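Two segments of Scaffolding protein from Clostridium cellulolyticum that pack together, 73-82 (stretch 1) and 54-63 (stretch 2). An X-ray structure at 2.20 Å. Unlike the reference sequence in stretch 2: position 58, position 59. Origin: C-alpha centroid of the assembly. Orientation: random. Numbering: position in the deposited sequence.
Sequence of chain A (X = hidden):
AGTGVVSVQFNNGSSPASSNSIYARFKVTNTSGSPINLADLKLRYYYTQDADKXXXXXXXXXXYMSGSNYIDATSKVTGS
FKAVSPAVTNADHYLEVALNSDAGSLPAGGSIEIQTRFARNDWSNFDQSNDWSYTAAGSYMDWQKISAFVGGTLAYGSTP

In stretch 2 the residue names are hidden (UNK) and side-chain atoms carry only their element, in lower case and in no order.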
ATOM      1  N   ALA A  73       4.025  -7.461 -12.563  1.00 29.33           N
ATOM      2  CA  ALA A  73       4.071  -8.219 -11.345  1.00 29.91           C
ATOM      3  C   ALA A  73       2.699  -8.357 -10.692  1.00 29.22           C
ATOM      4  O   ALA A  73       2.597  -8.804  -9.563  1.00 27.77           O
ATOM      5  CB  ALA A  73       5.040  -7.548 -10.406  1.00 30.71           C
ATOM      6  N   THR A  74       1.647  -7.972 -11.410  1.00 30.10           N
ATOM      7  CA  THR A  74       0.275  -8.030 -10.870  1.00 29.53           C
ATOM      8  C   THR A  74      -0.081  -9.282 -10.050  1.00 29.26           C
ATOM      9  O   THR A  74      -0.584  -9.178  -8.928  1.00 28.25           O
ATOM     10  CB  THR A  74      -0.752  -7.884 -11.983  1.00 28.68           C
ATOM     11  OG1 THR A  74      -0.608  -6.595 -12.579  1.00 28.39           O
ATOM     12  CG2 THR A  74      -2.168  -8.021 -11.426  1.00 29.66           C
ATOM     13  N   SER A  75       0.199 -10.454 -10.598  1.00 29.21           N
ATOM     14  CA  SER A  75      -0.114 -11.687  -9.904  1.00 29.94           C
ATOM     15  C   SER A  75       0.804 -11.978  -8.713  1.00 29.94           C
ATOM     16  O   SER A  75       0.520 -12.882  -7.941  1.00 31.69           O
ATOM     17  CB  SER A  75      -0.078 -12.884 -10.898  1.00 31.08           C
ATOM     18  OG  SER A  75       1.237 -13.137 -11.385  1.00 29.48           O
ATOM     19  N   LYS A  76       1.887 -11.220  -8.552  1.00 29.09           N
ATOM     20  CA  LYS A  76       2.826 -11.437  -7.457  1.00 28.38           C
ATOM     21  C   LYS A  76       2.583 -10.643  -6.184  1.00 28.33           C
ATOM     22  O   LYS A  76       3.353 -10.743  -5.234  1.00 28.53           O
ATOM     23  CB  LYS A  76       4.250 -11.121  -7.909  1.00 31.50           C
ATOM     24  CG  LYS A  76       4.980 -12.312  -8.435  1.00 33.90           C
ATOM     25  CD  LYS A  76       4.808 -12.489  -9.906  1.00 34.54           C
ATOM     26  CE  LYS A  76       5.397 -13.818 -10.334  1.00 35.13           C
ATOM     27  NZ  LYS A  76       5.765 -13.755 -11.762  1.00 35.63           N
ATOM     28  N   VAL A  77       1.524  -9.860  -6.154  1.00 27.50           N
ATOM     29  CA  VAL A  77       1.227  -9.058  -4.984  1.00 25.73           C
ATOM     30  C   VAL A  77       0.241  -9.729  -4.036  1.00 25.50           C
ATOM     31  O   VAL A  77      -0.712 -10.344  -4.465  1.00 27.83           O
ATOM     32  CB  VAL A  77       0.702  -7.686  -5.448  1.00 24.96           C
ATOM     33  CG1 VAL A  77       0.354  -6.802  -4.257  1.00 23.24           C
ATOM     34  CG2 VAL A  77       1.743  -7.050  -6.336  1.00 20.98           C
ATOM     35  N   THR A  78       0.475  -9.631  -2.742  1.00 24.71           N
ATOM     36  CA  THR A  78      -0.446 -10.219  -1.785  1.00 24.09           C
ATOM     37  C   THR A  78      -0.823  -9.147  -0.762  1.00 24.04           C
ATOM     38  O   THR A  78      -0.058  -8.184  -0.539  1.00 22.78           O
ATOM     39  CB  THR A  78       0.182 -11.427  -1.025  1.00 25.26           C
ATOM     40  OG1 THR A  78       1.248 -10.974  -0.182  1.00 25.27           O
ATOM     41  CG2 THR A  78       0.709 -12.446  -1.998  1.00 26.66           C
ATOM     42  N   GLY A  79      -1.991  -9.331  -0.149  1.00 21.70           N
ATOM     43  CA  GLY A  79      -2.480  -8.396   0.840  1.00 22.68           C
ATOM     44  C   GLY A  79      -2.828  -9.126   2.114  1.00 23.85           C
ATOM     45  O   GLY A  79      -3.287 -10.259   2.061  1.00 26.63           O
ATOM     46  N   SER A  80      -2.598  -8.498   3.256  1.00 22.62           N
ATOM     47  CA  SER A  80      -2.902  -9.091   4.555  1.00 23.32           C
ATOM     48  C   SER A  80      -3.547  -8.064   5.455  1.00 21.53           C
ATOM     49  O   SER A  80      -3.229  -6.884   5.374  1.00 21.42           O
ATOM     50  CB  SER A  80      -1.634  -9.585   5.247  1.00 24.94           C
ATOM     51  OG  SER A  80      -1.161 -10.726   4.581  1.00 31.75           O
ATOM     52  N   PHE A  81      -4.425  -8.524   6.333  1.00 20.89           N
ATOM     53  CA  PHE A  81      -5.103  -7.631   7.251  1.00 20.55           C
ATOM     54  C   PHE A  81      -4.799  -8.009   8.701  1.00 21.29           C
ATOM     55  O   PHE A  81      -5.160  -9.091   9.179  1.00 21.30           O
ATOM     56  CB  PHE A  81      -6.585  -7.667   6.943  1.00 18.93           C
ATOM     57  CG  PHE A  81      -6.905  -7.216   5.554  1.00 20.73           C
ATOM     58  CD1 PHE A  81      -6.826  -5.859   5.210  1.00 18.22           C
ATOM     59  CD2 PHE A  81      -7.295  -8.136   4.581  1.00 20.36           C
ATOM     60  CE1 PHE A  81      -7.137  -5.425   3.928  1.00 18.09           C
ATOM     61  CE2 PHE A  81      -7.611  -7.708   3.287  1.00 20.72           C
ATOM     62  CZ  PHE A  81      -7.533  -6.347   2.963  1.00 20.39           C
ATOM     63  N   LYS A  82      -4.132  -7.108   9.410  1.00 22.02           N
ATOM     64  CA  LYS A  82      -3.740  -7.407  10.784  1.00 22.97           C
ATOM     65  C   LYS A  82      -4.197  -6.338  11.762  1.00 22.69           C
ATOM     66  O   LYS A  82      -4.398  -5.203  11.380  1.00 21.61           O
ATOM     67  CB  LYS A  82      -2.226  -7.556  10.824  1.00 24.56           C
ATOM     68  CG  LYS A  82      -1.676  -8.346   9.643  1.00 28.44           C
ATOM     69  CD  LYS A  82      -0.156  -8.600   9.732  1.00 32.61           C
ATOM     70  CE  LYS A  82       0.307  -9.320   8.456  1.00 34.95           C
ATOM     71  NZ  LYS A  82       1.642  -9.924   8.578  1.00 37.49           N
ATOM     72  N   UNK A  54     -15.345 -10.550   7.013  1.00 22.34           N
ATOM     73  CA  UNK A  54     -14.327 -11.131   6.126  1.00 22.81           C
ATOM     74  C   UNK A  54     -14.063 -10.122   4.997  1.00 22.93           C
ATOM     75  O   UNK A  54     -15.006  -9.573   4.441  1.00 21.25           O
ATOM     76  c   UNK A  54     -16.621 -11.275   6.904  1.00 23.71           C
ATOM     77  c   UNK A  54     -15.009 -12.368   5.562  1.00 22.54           C
ATOM     78  c   UNK A  54     -16.175 -12.613   6.463  1.00 23.07           C
ATOM     79  N   UNK A  55     -12.796  -9.895   4.663  1.00 22.72           N
ATOM     80  CA  UNK A  55     -12.416  -8.960   3.611  1.00 22.84           C
ATOM     81  C   UNK A  55     -11.802  -9.695   2.423  1.00 23.19           C
ATOM     82  O   UNK A  55     -11.300 -10.806   2.555  1.00 20.47           O
ATOM     83  c   UNK A  55     -11.904  -7.109   5.349  1.00 22.65           C
ATOM     84  c   UNK A  55     -10.853  -6.059   5.696  1.00 22.13           C
ATOM     85  c   UNK A  55     -13.210  -6.412   5.011  1.00 21.77           C
ATOM     86  c   UNK A  55     -11.411  -7.940   4.152  1.00 21.61           C
ATOM     87  N   UNK A  56     -11.889  -9.088   1.246  1.00 23.25           N
ATOM     88  CA  UNK A  56     -11.278  -9.685   0.070  1.00 22.50           C
ATOM     89  C   UNK A  56     -10.315  -8.666  -0.488  1.00 22.78           C
ATOM     90  O   UNK A  56     -10.665  -7.498  -0.635  1.00 23.36           O
ATOM     91  c   UNK A  56     -12.330 -10.084  -1.008  1.00 23.92           C
ATOM     92  c   UNK A  56     -11.657 -10.535  -2.315  1.00 20.01           C
ATOM     93  o   UNK A  56     -13.073 -11.191  -0.513  1.00 23.64           O
ATOM     94  N   UNK A  57      -9.085  -9.106  -0.747  1.00 21.99           N
ATOM     95  CA  UNK A  57      -8.060  -8.248  -1.319  1.00 21.77           C
ATOM     96  C   UNK A  57      -7.888  -8.476  -2.831  1.00 22.93           C
ATOM     97  O   UNK A  57      -7.961  -9.599  -3.309  1.00 22.06           O
ATOM     98  c   UNK A  57      -4.182  -5.766  -1.250  1.00 16.52           C
ATOM     99  c   UNK A  57      -4.762  -8.312  -2.187  1.00 19.57           C
ATOM    100  c   UNK A  57      -6.731  -8.517  -0.644  1.00 19.97           C
ATOM    101  c   UNK A  57      -5.584  -7.741  -1.225  1.00 19.16           C
ATOM    102  c   UNK A  57      -3.359  -6.354  -2.207  1.00 18.33           C
ATOM    103  c   UNK A  57      -3.647  -7.623  -2.679  1.00 17.73           C
ATOM    104  c   UNK A  57      -5.287  -6.463  -0.768  1.00 18.24           C
ATOM    105  N   UNK A  58      -7.624  -7.405  -3.566  1.00 23.75           N
ATOM    106  CA  UNK A  58      -7.404  -7.481  -5.022  1.00 24.92           C
ATOM    107  C   UNK A  58      -6.234  -6.602  -5.430  1.00 24.66           C
ATOM    108  O   UNK A  58      -6.106  -5.498  -4.916  1.00 23.97           O
ATOM    109  c   UNK A  58     -11.001  -7.732  -5.114  1.00 29.03           C
ATOM    110  c   UNK A  58     -13.562  -8.084  -4.016  1.00 29.00           C
ATOM    111  c   UNK A  58     -11.447  -6.848  -4.117  1.00 29.81           C
ATOM    112  c   UNK A  58     -12.732  -7.033  -3.575  1.00 27.83           C
ATOM    113  c   UNK A  58     -11.860  -8.776  -5.534  1.00 30.01           C
ATOM    114  n   UNK A  58     -11.198  -9.482  -6.503  1.00 30.93           N
ATOM    115  c   UNK A  58      -9.956  -8.918  -6.695  1.00 29.93           C
ATOM    116  c   UNK A  58      -8.617  -6.947  -5.814  1.00 26.42           C
ATOM    117  c   UNK A  58      -9.794  -7.844  -5.877  1.00 28.68           C
ATOM    118  c   UNK A  58     -13.146  -8.964  -4.990  1.00 29.29           C
ATOM    119  N   UNK A  59      -5.366  -7.096  -6.320  1.00 25.01           N
ATOM    120  CA  UNK A  59      -4.309  -6.243  -6.887  1.00 23.93           C
ATOM    121  C   UNK A  59      -4.773  -6.125  -8.327  1.00 24.47           C
ATOM    122  O   UNK A  59      -4.745  -7.107  -9.056  1.00 22.99           O
ATOM    123  c   UNK A  59      -2.912  -6.870  -6.890  1.00 24.30           C
ATOM    124  s   UNK A  59      -1.642  -5.766  -7.673  1.00 23.67           S
ATOM    125  N   UNK A  60      -5.224  -4.939  -8.716  1.00 24.19           N
ATOM    126  CA  UNK A  60      -5.708  -4.703 -10.072  1.00 25.65           C
ATOM    127  C   UNK A  60      -4.581  -4.602 -11.108  1.00 25.40           C
ATOM    128  O   UNK A  60      -4.774  -4.916 -12.281  1.00 25.68           O
ATOM    129  o   UNK A  60      -8.354  -4.578  -9.032  1.00 23.05           O
ATOM    130  c   UNK A  60      -6.558  -3.423 -10.120  1.00 24.54           C
ATOM    131  c   UNK A  60      -7.764  -3.484  -9.188  1.00 25.99           C
ATOM    132  o   UNK A  60      -8.127  -2.420  -8.624  1.00 26.21           O
ATOM    133  N   UNK A  61      -3.409  -4.179 -10.669  1.00 25.34           N
ATOM    134  CA  UNK A  61      -2.286  -4.030 -11.585  1.00 25.37           C
ATOM    135  C   UNK A  61      -1.021  -3.666 -10.833  1.00 25.22           C
ATOM    136  O   UNK A  61      -1.055  -2.858  -9.907  1.00 23.92           O
ATOM    137  c   UNK A  61       0.246  -2.729 -14.867  1.00 29.87           C
ATOM    138  c   UNK A  61      -2.564  -2.920 -12.597  1.00 26.37           C
ATOM    139  c   UNK A  61      -0.459  -1.531 -13.171  1.00 30.86           C
ATOM    140  n   UNK A  61       0.536  -1.690 -14.104  1.00 30.72           N
ATOM    141  c   UNK A  61      -1.361  -2.516 -13.378  1.00 28.07           C
ATOM    142  n   UNK A  61      -0.896  -3.242 -14.452  1.00 30.25           N
ATOM    143  N   UNK A  62       0.087  -4.279 -11.228  1.00 24.61           N
ATOM    144  CA  UNK A  62       1.372  -3.970 -10.631  1.00 25.78           C
ATOM    145  C   UNK A  62       2.415  -4.207 -11.702  1.00 26.58           C
ATOM    146  O   UNK A  62       2.384  -5.233 -12.395  1.00 26.62           O
ATOM    147  c   UNK A  62       1.639  -4.847  -9.427  1.00 26.41           C
ATOM    148  N   UNK A  63       3.340  -3.267 -11.839  1.00 26.34           N
ATOM    149  CA  UNK A  63       4.361  -3.421 -12.853  1.00 28.12           C
ATOM    150  C   UNK A  63       5.529  -2.475 -12.735  1.00 28.86           C
ATOM    151  O   UNK A  63       5.470  -1.479 -11.994  1.00 27.57           O
TER

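Position 54 carries three side-chain carbons that close a ring onto its own backbone N, which identifies Pro54. It lies outside the strand and touches nothing on stretch 1.

Position 55 has four carbons, forked at the second, the pattern of leucine: Leu55. Its CB points toward stretch 1 and lies 3.9 Å from Phe81 CE2. One methyl, Leu55 CD1, stands 4.0 Å from the centroid of the Phe81 ring and only 7° off the ring normal, so it sits over the face in a CH-pi contact.

Position 56 shows one carbon bearing one oxygen and one carbon, a beta-branched hydroxyl side chain: Thr56. Its CB points away, and it makes no contact.

Position 57 has one carbon followed by a ring of six carbons with no oxygen attached, which excludes tyrosine and gives Phe57. The ring reaches stretch 1 with chi1 in the t well, and Gly79 CA lies 3.5 Å from its centroid, 1° off the normal. Gly79 allows this approach, since an ideal CB there would fall 2.3 Å from Phe57 CD1, a clash. Val77 CG1 meets the ring at its edge, 4.3 Å from Phe57 CZ, while Phe57 CB is 4.1 Å from Phe81 CE2.

Position 58 has one carbon and then fused five- and six-membered rings holding eight carbons and one nitrogen, an indole: Trp58. It points away, with no atom of its side chain within 8 Å of stretch 1. The reference sequence has leucine here.

Position 59 carries one carbon and one sulfur, hence Cys59, where the reference has glycine. Its CB points toward stretch 1, and SG packs 3.8 Å from Val77 CB. Its carbonyl O is 3.6 Å from Thr74 CG2.

Position 60 has two carbons, the second carrying two oxygens, a short carboxylate: Asp60. It points away, and its OD1 is hydrogen-bonded elsewhere in the structure.

Position 61 has one carbon and a five-membered ring of three carbons and two nitrogens, an imidazole: His61. The side chain points away overall, although its CB touches stretch 1; His61 CA lies 3.2 Å from Thr74 OG1.

Position 62 has a single carbon, so it is Ala62. Ala62 CB points toward stretch 1 and packs 3.8 Å from Val77 CG2. Ala62 N donates to Thr74 OG1 (2.8 Å, 150°), and Ala73 N donates weakly to Ala62 O (2.8 Å, 128°).

Position 63 has no side-chain atom: Gly63. Its CA is 4.1 Å from Ala73 N.

The contact therefore works in two parts. At one end, the hydrogen bonds at Ala62 fix the loop and 3-10 turn against the strand. Beyond it, the strands run roughly antiparallel at 153° with axes 6.9 Å apart at closest approach, joined by packing: the side chains of Val77 and Phe81, and the bare backbone of Gly79, meet the side chains of Leu55, Phe57 and Cys59, whose CA-to-CB bonds point toward stretch 1. In all, 557 Å² is buried.

Stretch 2 (54-63) PLTFWCDHAG
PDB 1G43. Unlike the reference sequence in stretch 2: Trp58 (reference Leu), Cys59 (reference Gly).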